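4-hydroxy-3-methylbut-2-enyl diphosphate reductase (Aquifex aeolicus, PDB 3DNF) catalyses the iron-sulfur-dependent reductive conversion of 4-hydroxy-3-methylbut-2-enyl diphosphate into isopentenyl and dimethylallyl diphosphate, the last step of the non-mevalonate isoprenoid pathway. Local coordinates at residues B[5-10]-B[204-209]; B[152-157]-B[177-182]; B[214-219]-B[268-273]. All coordinates share one frame; numbering follows the deposited sequence.

Contact 1 of 3, residues B[5-10]-B[204-209]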
ATOM      1  N   ILE B   5       1.117  37.756  14.187  1.00 48.17           N
ATOM      2  CA  ILE B   5       1.953  36.574  14.044  1.00 45.04           C
ATOM      3  C   ILE B   5       1.786  35.940  12.665  1.00 42.71           C
ATOM      4  O   ILE B   5       0.693  35.530  12.272  1.00 42.14           O
ATOM      5  CB  ILE B   5       1.758  35.550  15.196  1.00 45.15           C
ATOM      6  CG1 ILE B   5       2.663  34.327  14.998  1.00 44.85           C
ATOM      7  CG2 ILE B   5       0.290  35.162  15.335  1.00 45.87           C
ATOM      8  CD1 ILE B   5       2.967  33.543  16.259  1.00 45.31           C
ATOM      9  N   ILE B   6       2.888  35.896  11.931  1.00 40.09           N
ATOM     10  CA  ILE B   6       2.930  35.194  10.652  1.00 37.68           C
ATOM     11  C   ILE B   6       3.164  33.719  10.952  1.00 36.55           C
ATOM     12  O   ILE B   6       4.150  33.361  11.601  1.00 36.01           O
ATOM     13  CB  ILE B   6       4.019  35.767   9.703  1.00 37.50           C
ATOM     14  CG1 ILE B   6       3.726  37.239   9.401  1.00 36.95           C
ATOM     15  CG2 ILE B   6       4.094  34.952   8.399  1.00 35.84           C
ATOM     16  CD1 ILE B   6       4.884  37.994   8.797  1.00 37.54           C
ATOM     17  N   ALA B   7       2.231  32.881  10.508  1.00 35.21           N
ATOM     18  CA  ALA B   7       2.299  31.438  10.728  1.00 33.90           C
ATOM     19  C   ALA B   7       3.574  30.851  10.132  1.00 33.45           C
ATOM     20  O   ALA B   7       4.030  31.268   9.061  1.00 31.86           O
ATOM     21  CB  ALA B   7       1.068  30.745  10.136  1.00 33.83           C
ATOM     22  N   GLU B   8       4.146  29.888  10.845  1.00 32.64           N
ATOM     23  CA  GLU B   8       5.283  29.162  10.330  1.00 32.67           C
ATOM     24  C   GLU B   8       4.909  28.457   9.019  1.00 32.08           C
ATOM     25  O   GLU B   8       3.810  27.901   8.893  1.00 32.36           O
ATOM     26  CB  GLU B   8       5.775  28.159  11.356  1.00 32.62           C
ATOM     27  CG  GLU B   8       7.242  27.859  11.208  1.00 34.16           C
ATOM     28  CD  GLU B   8       7.675  26.644  12.006  1.00 37.37           C
ATOM     29  OE1 GLU B   8       6.923  26.232  12.916  1.00 37.92           O
ATOM     30  OE2 GLU B   8       8.768  26.098  11.712  1.00 39.41           O
ATOM     31  N   HIS B   9       5.813  28.516   8.041  1.00 31.15           N
ATOM     32  CA  HIS B   9       5.604  27.913   6.706  1.00 30.70           C
ATOM     33  C   HIS B   9       4.639  28.678   5.777  1.00 30.20           C
ATOM     34  O   HIS B   9       4.343  28.182   4.681  1.00 30.77           O
ATOM     35  CB  HIS B   9       5.192  26.430   6.787  1.00 30.48           C
ATOM     36  CG  HIS B   9       6.029  25.623   7.724  1.00 31.74           C
ATOM     37  ND1 HIS B   9       7.372  25.391   7.507  1.00 33.15           N
ATOM     38  CD2 HIS B   9       5.725  25.016   8.895  1.00 31.74           C
ATOM     39  CE1 HIS B   9       7.855  24.677   8.510  1.00 31.87           C
ATOM     40  NE2 HIS B   9       6.875  24.428   9.357  1.00 31.80           N
ATOM     41  N   ALA B  10       4.184  29.874   6.183  1.00 29.89           N
ATOM     42  CA  ALA B  10       3.400  30.729   5.278  1.00 29.56           C
ATOM     43  C   ALA B  10       4.188  30.951   3.972  1.00 30.14           C
ATOM     44  O   ALA B  10       5.393  31.247   4.005  1.00 29.90           O
ATOM     45  CB  ALA B  10       3.044  32.072   5.937  1.00 29.11           C
ATOM     46  N   LYS B 204      -3.656  25.300  11.384  1.00 33.77           N
ATOM     47  CA  LYS B 204      -4.461  24.588  12.388  1.00 33.80           C
ATOM     48  C   LYS B 204      -4.132  25.014  13.819  1.00 33.77           C
ATOM     49  O   LYS B 204      -5.038  25.226  14.624  1.00 33.76           O
ATOM     50  CB  LYS B 204      -4.301  23.071  12.265  1.00 34.05           C
ATOM     51  CG  LYS B 204      -5.120  22.428  11.162  1.00 34.70           C
ATOM     52  CD  LYS B 204      -5.722  21.102  11.625  1.00 37.30           C
ATOM     53  CE  LYS B 204      -6.370  20.330  10.475  1.00 37.99           C
ATOM     54  NZ  LYS B 204      -5.361  19.812   9.511  1.00 38.38           N
ATOM     55  N   LYS B 205      -2.842  25.127  14.124  1.00 33.52           N
ATOM     56  CA  LYS B 205      -2.400  25.504  15.461  1.00 33.38           C
ATOM     57  C   LYS B 205      -2.616  26.995  15.748  1.00 32.95           C
ATOM     58  O   LYS B 205      -2.964  27.371  16.873  1.00 32.85           O
ATOM     59  CB  LYS B 205      -0.933  25.127  15.682  1.00 33.47           C
ATOM     60  CG  LYS B 205      -0.666  23.622  15.755  1.00 33.94           C
ATOM     61  CD  LYS B 205       0.749  23.299  16.271  1.00 34.20           C
ATOM     62  CE  LYS B 205       1.875  23.902  15.400  1.00 35.31           C
ATOM     63  NZ  LYS B 205       2.110  23.228  14.078  1.00 37.53           N
ATOM     64  N   LEU B 206      -2.423  27.838  14.737  1.00 32.33           N
ATOM     65  CA  LEU B 206      -2.541  29.279  14.939  1.00 31.94           C
ATOM     66  C   LEU B 206      -3.995  29.765  14.978  1.00 32.04           C
ATOM     67  O   LEU B 206      -4.342  30.635  15.793  1.00 31.93           O
ATOM     68  CB  LEU B 206      -1.715  30.057  13.905  1.00 31.77           C
ATOM     69  CG  LEU B 206      -1.460  31.546  14.197  1.00 31.78           C
ATOM     70  CD1 LEU B 206      -0.820  31.769  15.570  1.00 30.11           C
ATOM     71  CD2 LEU B 206      -0.622  32.211  13.104  1.00 30.94           C
ATOM     72  N   ALA B 207      -4.843  29.184  14.128  1.00 32.02           N
ATOM     73  CA  ALA B 207      -6.247  29.621  13.986  1.00 32.03           C
ATOM     74  C   ALA B 207      -7.013  29.940  15.295  1.00 31.91           C
ATOM     75  O   ALA B 207      -7.528  31.048  15.435  1.00 31.94           O
ATOM     76  CB  ALA B 207      -7.047  28.657  13.098  1.00 32.24           C
ATOM     77  N   PRO B 208      -7.093  28.984  16.246  1.00 31.97           N
ATOM     78  CA  PRO B 208      -7.874  29.259  17.468  1.00 31.71           C
ATOM     79  C   PRO B 208      -7.152  30.143  18.499  1.00 31.62           C
ATOM     80  O   PRO B 208      -7.755  30.567  19.485  1.00 31.89           O
ATOM     81  CB  PRO B 208      -8.130  27.852  18.047  1.00 31.74           C
ATOM     82  CG  PRO B 208      -7.572  26.869  17.021  1.00 31.49           C
ATOM     83  CD  PRO B 208      -6.529  27.624  16.276  1.00 32.15           C
ATOM     84  N   GLU B 209      -5.882  30.428  18.243  1.00 31.65           N
ATOM     85  CA  GLU B 209      -4.989  31.097  19.180  1.00 31.76           C
ATOM     86  C   GLU B 209      -4.891  32.604  18.883  1.00 31.40           C
ATOM     87  O   GLU B 209      -4.076  33.312  19.481  1.00 31.40           O
ATOM     88  CB  GLU B 209      -3.614  30.435  19.056  1.00 31.93           C
ATOM     89  CG  GLU B 209      -2.710  30.481  20.270  1.00 32.70           C
ATOM     90  CD  GLU B 209      -1.434  29.657  20.073  1.00 32.66           C
ATOM     91  OE1 GLU B 209      -1.015  28.983  21.044  1.00 34.62           O
ATOM     92  OE2 GLU B 209      -0.855  29.679  18.957  1.00 35.07           O
TER

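Contact 2 of 3, residues B[152-157]-B[177-182]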
ATOM      1  N   GLU B 152      -2.079  -1.904 -15.901  1.00 35.04           N
ATOM      2  CA  GLU B 152      -0.829  -2.324 -16.530  1.00 34.63           C
ATOM      3  C   GLU B 152       0.243  -2.763 -15.503  1.00 34.06           C
ATOM      4  O   GLU B 152       0.984  -3.711 -15.750  1.00 34.08           O
ATOM      5  CB  GLU B 152      -0.305  -1.222 -17.451  1.00 35.53           C
ATOM      6  CG  GLU B 152       0.933  -1.584 -18.264  1.00 38.30           C
ATOM      7  CD  GLU B 152       0.632  -2.501 -19.440  1.00 41.62           C
ATOM      8  OE1 GLU B 152      -0.564  -2.749 -19.737  1.00 41.73           O
ATOM      9  OE2 GLU B 152       1.606  -2.986 -20.060  1.00 41.88           O
ATOM     10  N   ALA B 153       0.313  -2.086 -14.353  1.00 32.94           N
ATOM     11  CA  ALA B 153       1.241  -2.477 -13.312  1.00 32.79           C
ATOM     12  C   ALA B 153       0.911  -3.864 -12.737  1.00 33.11           C
ATOM     13  O   ALA B 153       1.817  -4.584 -12.321  1.00 32.97           O
ATOM     14  CB  ALA B 153       1.325  -1.368 -12.160  1.00 32.57           C
ATOM     15  N   LEU B 154      -0.371  -4.240 -12.750  1.00 32.73           N
ATOM     16  CA  LEU B 154      -0.795  -5.543 -12.209  1.00 34.72           C
ATOM     17  C   LEU B 154      -0.323  -6.737 -13.048  1.00 34.71           C
ATOM     18  O   LEU B 154      -0.399  -7.887 -12.605  1.00 37.12           O
ATOM     19  CB  LEU B 154      -2.309  -5.578 -11.991  1.00 34.39           C
ATOM     20  CG  LEU B 154      -2.917  -4.457 -11.128  1.00 36.05           C
ATOM     21  CD1 LEU B 154      -4.364  -4.810 -10.773  1.00 35.60           C
ATOM     22  CD2 LEU B 154      -2.085  -4.125  -9.846  1.00 36.34           C
ATOM     23  N   LYS B 155       0.188  -6.449 -14.239  1.00 35.52           N
ATOM     24  CA  LYS B 155       0.746  -7.464 -15.139  1.00 35.83           C
ATOM     25  C   LYS B 155       2.139  -7.885 -14.682  1.00 35.65           C
ATOM     26  O   LYS B 155       2.658  -8.904 -15.126  1.00 36.51           O
ATOM     27  CB  LYS B 155       0.825  -6.910 -16.566  1.00 35.38           C
ATOM     28  CG  LYS B 155      -0.524  -6.686 -17.221  1.00 37.40           C
ATOM     29  CD  LYS B 155      -0.326  -6.026 -18.569  1.00 39.91           C
ATOM     30  CE  LYS B 155      -1.651  -5.846 -19.274  1.00 42.27           C
ATOM     31  NZ  LYS B 155      -1.446  -5.044 -20.518  1.00 43.05           N
ATOM     32  N   HIS B 156       2.734  -7.127 -13.768  1.00 33.96           N
ATOM     33  CA  HIS B 156       4.111  -7.371 -13.361  1.00 32.92           C
ATOM     34  C   HIS B 156       4.162  -7.982 -11.971  1.00 33.42           C
ATOM     35  O   HIS B 156       3.283  -7.726 -11.149  1.00 34.61           O
ATOM     36  CB  HIS B 156       4.903  -6.051 -13.389  1.00 33.08           C
ATOM     37  CG  HIS B 156       5.084  -5.524 -14.770  1.00 33.40           C
ATOM     38  ND1 HIS B 156       4.130  -4.761 -15.412  1.00 35.14           N
ATOM     39  CD2 HIS B 156       6.071  -5.722 -15.670  1.00 33.10           C
ATOM     40  CE1 HIS B 156       4.526  -4.501 -16.647  1.00 30.28           C
ATOM     41  NE2 HIS B 156       5.715  -5.053 -16.819  1.00 34.69           N
ATOM     42  N   GLU B 157       5.237  -8.698 -11.672  1.00 33.23           N
ATOM     43  CA  GLU B 157       5.334  -9.359 -10.373  1.00 34.06           C
ATOM     44  C   GLU B 157       5.973  -8.453  -9.339  1.00 33.28           C
ATOM     45  O   GLU B 157       5.742  -8.630  -8.156  1.00 33.48           O
ATOM     46  CB  GLU B 157       6.111 -10.650 -10.485  1.00 36.12           C
ATOM     47  CG  GLU B 157       5.372 -11.650 -11.362  1.00 39.52           C
ATOM     48  CD  GLU B 157       5.998 -13.025 -11.351  1.00 47.45           C
ATOM     49  OE1 GLU B 157       7.215 -13.124 -11.072  1.00 50.05           O
ATOM     50  OE2 GLU B 157       5.270 -14.009 -11.642  1.00 50.96           O
ATOM     51  N   GLY B 177      -1.856   0.300  -1.362  1.00 30.28           N
ATOM     52  CA  GLY B 177      -2.544  -0.817  -0.741  1.00 30.89           C
ATOM     53  C   GLY B 177      -3.142  -1.723  -1.801  1.00 30.30           C
ATOM     54  O   GLY B 177      -3.019  -2.937  -1.728  1.00 31.44           O
ATOM     55  N   GLU B 178      -3.750  -1.111  -2.817  1.00 30.39           N
ATOM     56  CA  GLU B 178      -4.393  -1.879  -3.866  1.00 30.18           C
ATOM     57  C   GLU B 178      -3.391  -2.692  -4.677  1.00 29.26           C
ATOM     58  O   GLU B 178      -3.550  -3.909  -4.836  1.00 28.32           O
ATOM     59  CB  GLU B 178      -5.244  -0.966  -4.762  1.00 30.93           C
ATOM     60  CG  GLU B 178      -6.148  -1.747  -5.738  1.00 33.29           C
ATOM     61  CD  GLU B 178      -7.186  -2.667  -5.075  1.00 37.60           C
ATOM     62  OE1 GLU B 178      -7.650  -2.396  -3.943  1.00 39.00           O
ATOM     63  OE2 GLU B 178      -7.543  -3.681  -5.709  1.00 37.26           O
ATOM     64  N   ILE B 179      -2.338  -2.045  -5.174  1.00 29.08           N
ATOM     65  CA  ILE B 179      -1.312  -2.780  -5.938  1.00 29.92           C
ATOM     66  C   ILE B 179      -0.722  -3.950  -5.117  1.00 29.11           C
ATOM     67  O   ILE B 179      -0.555  -5.048  -5.644  1.00 29.13           O
ATOM     68  CB  ILE B 179      -0.228  -1.834  -6.510  1.00 28.74           C
ATOM     69  CG1 ILE B 179      -0.847  -0.923  -7.587  1.00 30.27           C
ATOM     70  CG2 ILE B 179       0.979  -2.589  -7.117  1.00 29.27           C
ATOM     71  CD1 ILE B 179       0.089   0.148  -8.080  1.00 31.66           C
ATOM     72  N   ALA B 180      -0.461  -3.717  -3.832  1.00 29.04           N
ATOM     73  CA  ALA B 180       0.086  -4.744  -2.930  1.00 29.57           C
ATOM     74  C   ALA B 180      -0.780  -6.019  -2.840  1.00 30.49           C
ATOM     75  O   ALA B 180      -0.280  -7.126  -2.592  1.00 30.69           O
ATOM     76  CB  ALA B 180       0.292  -4.166  -1.562  1.00 29.60           C
ATOM     77  N   LEU B 181      -2.091  -5.848  -3.016  1.00 29.90           N
ATOM     78  CA  LEU B 181      -3.004  -7.001  -2.957  1.00 30.39           C
ATOM     79  C   LEU B 181      -2.900  -7.862  -4.197  1.00 31.25           C
ATOM     80  O   LEU B 181      -3.242  -9.045  -4.171  1.00 30.92           O
ATOM     81  CB  LEU B 181      -4.452  -6.520  -2.787  1.00 30.18           C
ATOM     82  CG  LEU B 181      -4.795  -5.879  -1.430  1.00 28.29           C
ATOM     83  CD1 LEU B 181      -6.316  -5.663  -1.349  1.00 29.14           C
ATOM     84  CD2 LEU B 181      -4.316  -6.745  -0.281  1.00 27.79           C
ATOM     85  N   TRP B 182      -2.473  -7.251  -5.300  1.00 33.23           N
ATOM     86  CA  TRP B 182      -2.505  -7.921  -6.605  1.00 35.31           C
ATOM     87  C   TRP B 182      -1.153  -8.421  -7.112  1.00 36.07           C
ATOM     88  O   TRP B 182      -1.098  -9.324  -7.956  1.00 37.83           O
ATOM     89  CB  TRP B 182      -3.139  -7.004  -7.647  1.00 37.45           C
ATOM     90  CG  TRP B 182      -4.610  -6.855  -7.469  1.00 39.50           C
ATOM     91  CD1 TRP B 182      -5.265  -5.887  -6.764  1.00 41.98           C
ATOM     92  CD2 TRP B 182      -5.619  -7.711  -8.014  1.00 42.12           C
ATOM     93  NE1 TRP B 182      -6.623  -6.086  -6.839  1.00 42.63           N
ATOM     94  CE2 TRP B 182      -6.868  -7.204  -7.593  1.00 43.16           C
ATOM     95  CE3 TRP B 182      -5.586  -8.865  -8.815  1.00 43.02           C
ATOM     96  CZ2 TRP B 182      -8.080  -7.803  -7.957  1.00 42.53           C
ATOM     97  CZ3 TRP B 182      -6.791  -9.476  -9.163  1.00 42.49           C
ATOM     98  CH2 TRP B 182      -8.023  -8.943  -8.733  1.00 42.79           C
TER
HETATM   99  O   HOH W   1      -1.976  -8.977 -10.808  1.00 37.51           O

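Contact 3 of 3, residues B[214-219]-B[268-273]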
ATOM      1  N   ILE B 214      -5.876  35.845   8.717  1.00 29.71           N
ATOM      2  CA  ILE B 214      -5.733  36.293   7.326  1.00 29.83           C
ATOM      3  C   ILE B 214      -4.995  35.243   6.498  1.00 29.54           C
ATOM      4  O   ILE B 214      -3.879  34.852   6.838  1.00 29.65           O
ATOM      5  CB  ILE B 214      -4.974  37.654   7.216  1.00 29.75           C
ATOM      6  CG1 ILE B 214      -5.614  38.735   8.104  1.00 29.39           C
ATOM      7  CG2 ILE B 214      -4.855  38.103   5.742  1.00 29.79           C
ATOM      8  CD1 ILE B 214      -7.108  39.038   7.829  1.00 28.12           C
ATOM      9  N   ILE B 215      -5.632  34.793   5.419  1.00 29.46           N
ATOM     10  CA  ILE B 215      -5.050  33.819   4.494  1.00 29.50           C
ATOM     11  C   ILE B 215      -4.820  34.505   3.144  1.00 29.92           C
ATOM     12  O   ILE B 215      -5.766  35.002   2.513  1.00 30.21           O
ATOM     13  CB  ILE B 215      -5.955  32.546   4.339  1.00 29.69           C
ATOM     14  CG1 ILE B 215      -6.167  31.819   5.691  1.00 29.02           C
ATOM     15  CG2 ILE B 215      -5.435  31.620   3.235  1.00 29.49           C
ATOM     16  CD1 ILE B 215      -4.897  31.352   6.413  1.00 30.95           C
ATOM     17  N   ILE B 216      -3.559  34.559   2.718  1.00 30.27           N
ATOM     18  CA  ILE B 216      -3.195  35.269   1.495  1.00 30.00           C
ATOM     19  C   ILE B 216      -2.939  34.278   0.340  1.00 30.73           C
ATOM     20  O   ILE B 216      -2.379  33.197   0.543  1.00 30.14           O
ATOM     21  CB  ILE B 216      -1.957  36.187   1.710  1.00 30.31           C
ATOM     22  CG1 ILE B 216      -2.147  37.092   2.920  1.00 30.07           C
ATOM     23  CG2 ILE B 216      -1.689  37.044   0.458  1.00 29.49           C
ATOM     24  CD1 ILE B 216      -0.834  37.571   3.514  1.00 31.08           C
ATOM     25  N   GLY B 217      -3.371  34.653  -0.866  1.00 31.20           N
ATOM     26  CA  GLY B 217      -3.111  33.850  -2.052  1.00 32.03           C
ATOM     27  C   GLY B 217      -4.085  34.108  -3.172  1.00 32.60           C
ATOM     28  O   GLY B 217      -5.168  34.669  -2.953  1.00 32.62           O
ATOM     29  N   GLY B 218      -3.712  33.698  -4.382  1.00 32.84           N
ATOM     30  CA  GLY B 218      -4.608  33.824  -5.533  1.00 33.54           C
ATOM     31  C   GLY B 218      -5.831  32.955  -5.309  1.00 34.13           C
ATOM     32  O   GLY B 218      -5.717  31.892  -4.694  1.00 33.89           O
ATOM     33  N   LYS B 219      -6.990  33.415  -5.791  1.00 34.88           N
ATOM     34  CA  LYS B 219      -8.271  32.695  -5.657  1.00 35.92           C
ATOM     35  C   LYS B 219      -8.264  31.341  -6.367  1.00 36.86           C
ATOM     36  O   LYS B 219      -8.887  30.387  -5.905  1.00 36.78           O
ATOM     37  CB  LYS B 219      -9.442  33.518  -6.218  1.00 35.49           C
ATOM     38  CG  LYS B 219      -9.681  34.861  -5.550  1.00 35.36           C
ATOM     39  CD  LYS B 219     -10.741  35.677  -6.303  1.00 35.29           C
ATOM     40  CE  LYS B 219     -10.828  37.078  -5.711  1.00 34.66           C
ATOM     41  NZ  LYS B 219     -11.753  37.977  -6.438  1.00 33.98           N
ATOM     42  N   ASP B 268       7.192  36.384   0.155  1.00 29.19           N
ATOM     43  CA  ASP B 268       7.285  37.078   1.441  1.00 29.97           C
ATOM     44  C   ASP B 268       7.032  38.574   1.380  1.00 29.52           C
ATOM     45  O   ASP B 268       6.605  39.162   2.375  1.00 28.82           O
ATOM     46  CB  ASP B 268       8.662  36.841   2.047  1.00 30.68           C
ATOM     47  CG  ASP B 268       8.829  35.431   2.583  1.00 33.47           C
ATOM     48  OD1 ASP B 268       7.805  34.715   2.725  1.00 35.99           O
ATOM     49  OD2 ASP B 268       9.987  35.052   2.876  1.00 36.45           O
ATOM     50  N   TRP B 269       7.298  39.206   0.240  1.00 28.73           N
ATOM     51  CA  TRP B 269       7.078  40.652   0.155  1.00 28.44           C
ATOM     52  C   TRP B 269       5.598  41.009   0.160  1.00 28.70           C
ATOM     53  O   TRP B 269       5.223  42.100   0.609  1.00 28.71           O
ATOM     54  CB  TRP B 269       7.797  41.291  -1.042  1.00 27.69           C
ATOM     55  CG  TRP B 269       7.319  40.870  -2.378  1.00 26.41           C
ATOM     56  CD1 TRP B 269       7.811  39.841  -3.123  1.00 25.70           C
ATOM     57  CD2 TRP B 269       6.286  41.480  -3.165  1.00 25.05           C
ATOM     58  NE1 TRP B 269       7.153  39.763  -4.312  1.00 25.31           N
ATOM     59  CE2 TRP B 269       6.207  40.751  -4.373  1.00 25.70           C
ATOM     60  CE3 TRP B 269       5.422  42.566  -2.972  1.00 26.00           C
ATOM     61  CZ2 TRP B 269       5.295  41.068  -5.383  1.00 25.20           C
ATOM     62  CZ3 TRP B 269       4.515  42.878  -3.973  1.00 26.17           C
ATOM     63  CH2 TRP B 269       4.463  42.139  -5.169  1.00 26.64           C
ATOM     64  N   ILE B 270       4.765  40.098  -0.341  1.00 28.99           N
ATOM     65  CA  ILE B 270       3.306  40.288  -0.265  1.00 29.54           C
ATOM     66  C   ILE B 270       2.825  40.111   1.183  1.00 30.08           C
ATOM     67  O   ILE B 270       2.025  40.909   1.657  1.00 29.26           O
ATOM     68  CB  ILE B 270       2.523  39.406  -1.274  1.00 29.65           C
ATOM     69  CG1 ILE B 270       2.729  39.954  -2.689  1.00 28.32           C
ATOM     70  CG2 ILE B 270       1.009  39.369  -0.927  1.00 31.00           C
ATOM     71  CD1 ILE B 270       2.340  39.005  -3.838  1.00 29.94           C
ATOM     72  N   ILE B 271       3.315  39.075   1.869  1.00 30.18           N
ATOM     73  CA  ILE B 271       3.005  38.874   3.293  1.00 30.75           C
ATOM     74  C   ILE B 271       3.393  40.087   4.160  1.00 31.47           C
ATOM     75  O   ILE B 271       2.662  40.459   5.084  1.00 31.17           O
ATOM     76  CB  ILE B 271       3.657  37.582   3.854  1.00 30.62           C
ATOM     77  CG1 ILE B 271       3.268  36.357   3.018  1.00 30.43           C
ATOM     78  CG2 ILE B 271       3.294  37.372   5.341  1.00 30.58           C
ATOM     79  CD1 ILE B 271       4.087  35.094   3.364  1.00 30.75           C
ATOM     80  N   GLU B 272       4.530  40.704   3.855  1.00 31.97           N
ATOM     81  CA  GLU B 272       4.957  41.924   4.561  1.00 32.33           C
ATOM     82  C   GLU B 272       4.072  43.122   4.251  1.00 32.41           C
ATOM     83  O   GLU B 272       3.815  43.949   5.133  1.00 32.40           O
ATOM     84  CB  GLU B 272       6.426  42.253   4.267  1.00 32.43           C
ATOM     85  CG  GLU B 272       7.420  41.182   4.743  1.00 34.14           C
ATOM     86  CD  GLU B 272       7.265  40.834   6.227  1.00 37.20           C
ATOM     87  OE1 GLU B 272       7.194  41.766   7.048  1.00 35.78           O
ATOM     88  OE2 GLU B 272       7.206  39.626   6.559  1.00 39.66           O
ATOM     89  N   GLN B 273       3.612  43.215   3.004  1.00 32.74           N
ATOM     90  CA  GLN B 273       2.673  44.254   2.591  1.00 33.23           C
ATOM     91  C   GLN B 273       1.389  44.162   3.404  1.00 33.42           C
ATOM     92  O   GLN B 273       0.862  45.174   3.862  1.00 33.96           O
ATOM     93  CB  GLN B 273       2.345  44.137   1.104  1.00 33.27           C
ATOM     94  CG  GLN B 273       3.415  44.689   0.180  1.00 33.51           C
ATOM     95  CD  GLN B 273       2.920  44.924  -1.233  1.00 33.81           C
ATOM     96  OE1 GLN B 273       3.556  45.644  -1.999  1.00 34.70           O
ATOM     97  NE2 GLN B 273       1.790  44.315  -1.591  1.00 33.72           N
TER

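Contact 1 of 3, residues B[5-10]-B[204-209]
Leu206 carries the whole contact from the side of 204-209, setting its two methyls on two residues of 5-10. The side-chain packing is apolar: Leu206 CD1 lies 3.6 Å from the branch methyl Ile5 CG2, while the other methyl drops beside the loop, Leu206 CD2 lying 3.7 Å from Ala7 CB. The same CD2 also comes 3.7 Å from Ile5 O, a plain van der Waals approach, so the leucine fork rests on backbone as well as side chain. In Ile5, CG1 stands anti to the backbone N (chi1 -180°), and the touching is left to CG2, the shorter branch. Leu206 and Ala7 are buried, whereas Ile5 sits at the exposed margin.

No hydrogen bond joins the segments; the polar links serve each piece separately. Ala10 N bonds to Ala7 O at 3.2 Å, closing a type II turn that carries the chain off the strand, and within 204-209 Glu209 N bonds to Leu206 O at 2.9 Å. A further tie comes from the same helix, since Ser202 OG is hydrogen-bonded to Glu8 O.

Ile5 and Ala7 also pair by backbone bonds with strand 257-262, which fixes the edge strand 3-6 in its parallel sheet. Packing of helix 195-206 over the C-terminal end of strand 3-6 and the turn that follows it is characteristic of an open alpha/beta lobe.

Contact 2 of 3, residues B[152-157]-B[177-182]
Leu154 turns CG beside its own backbone N (chi1 -54°), sending both methyls toward helix 169-182, and Trp182 has a similar first torsion, which brings its CB stem and the CG side of its ring against them while the rest of the indole leads away. The two methyls divide the work. Leu154 CD1 stands over one face of the indole, 4.2 Å from the centroid of the Trp182 five-membered ring and 23° off its normal, a CH-pi contact shifted toward the rim. Leu154 CD2 lies 3.8 Å from Trp182 CB and, one turn back, 4.1 Å from Ile179 CG1.

Strand 158-163, helix 169-182 and strand 185-189 form a beta-alpha-beta crossover, and 152-157, just before the first strand, packs on its helix; Ile179 also touches Val159 and Ile161 of that strand. Rotation of the indole is restrained from within the helix, because Trp182 NE1 donates to Glu178 OE2 at 2.8 Å, the acceptor lying 10° out of the ring plane. The other carboxylate oxygen of Glu178 forms a salt bridge with Lys173 of the second subunit. On the polar side, one water lies 2.6 Å from Leu154 O and 3.0 Å from Trp182 O, within bonding distance of both, though it may share its protons with other acceptors.

Contact 3 of 3, residues B[214-219]-B[268-273]
Ile216, on the inner strand 212-216, faces helix 268-281 and meets two consecutive residues of its first turn with two different branches. The closer approach is methyl to methyl: Ile216 CG2 lies 3.8 Å from Ile270 CG2. Both of these methyls stand anti to their backbone N, since CG1 in each residue takes the place beside that N (chi1 -51° in Ile216, -72° in Ile270). The longer branch of Ile216 runs on with chi2 156°, and its terminal CD1 arrives over the helix backbone, 4.1 Å from Ile271 CA, with the side chain close by, where Ile216 CD1 is 4.3 Å from Ile271 CG1. Contact with Ile271 is therefore the longer of the two, touching main chain and side chain alike. All three isoleucines are buried, and Val274, one turn further along the helix, also touches Ile216, while Ala262 and Thr266 pack against both Ile216 and Ile271.

Toward solvent the character changes. Glu272 directs its side chain away from the strand, and Asp268 at the start of the helix is likewise exposed. The Trp269 side chain touches Gln45 and Arg49 of helix 44-53, and Ile270 CG1 lies over one face of its ring, toward the rim. Beyond Ile216 the strand gives way to Gly217, Gly218 and the exposed Lys219, which diverge from the helix.

Only 115 Å² is buried between the segments and no hydrogen bond crosses. The strand's backbone polar groups are engaged laterally, within the sheet, as by Ile214 and Ile216 with Ser261, so what joins sheet to helix here is dispersion and the burial of aliphatic carbon.

How the contacts relate
Contacts 1 and 3 belong to one lobe, built on the parallel sheet in the order 3-6, 257-262, 212-216, 238-241. Their centres are 14 Å apart and they touch by packing: Ile6 CD1 lies 3.6 Å from Glu272 OE2 and 3.9 Å from Ile271 CG2. Ile5 and Ile6 thus point to opposite sides of strand 3-6, one to helix 195-206 and one to helix 268-281. Contact 2 sits in another lobe, its centre about 41 Å from that of contact 1 and 43 Å from that of contact 3. Contacts 1 and 2 lie away from the annotated sites; in contact 3, side chain to side chain, Ile270 is about 8 Å from Ser265, predicted to bind substrate and products, and Ile216 about 10 Å from Ser221, predicted likewise.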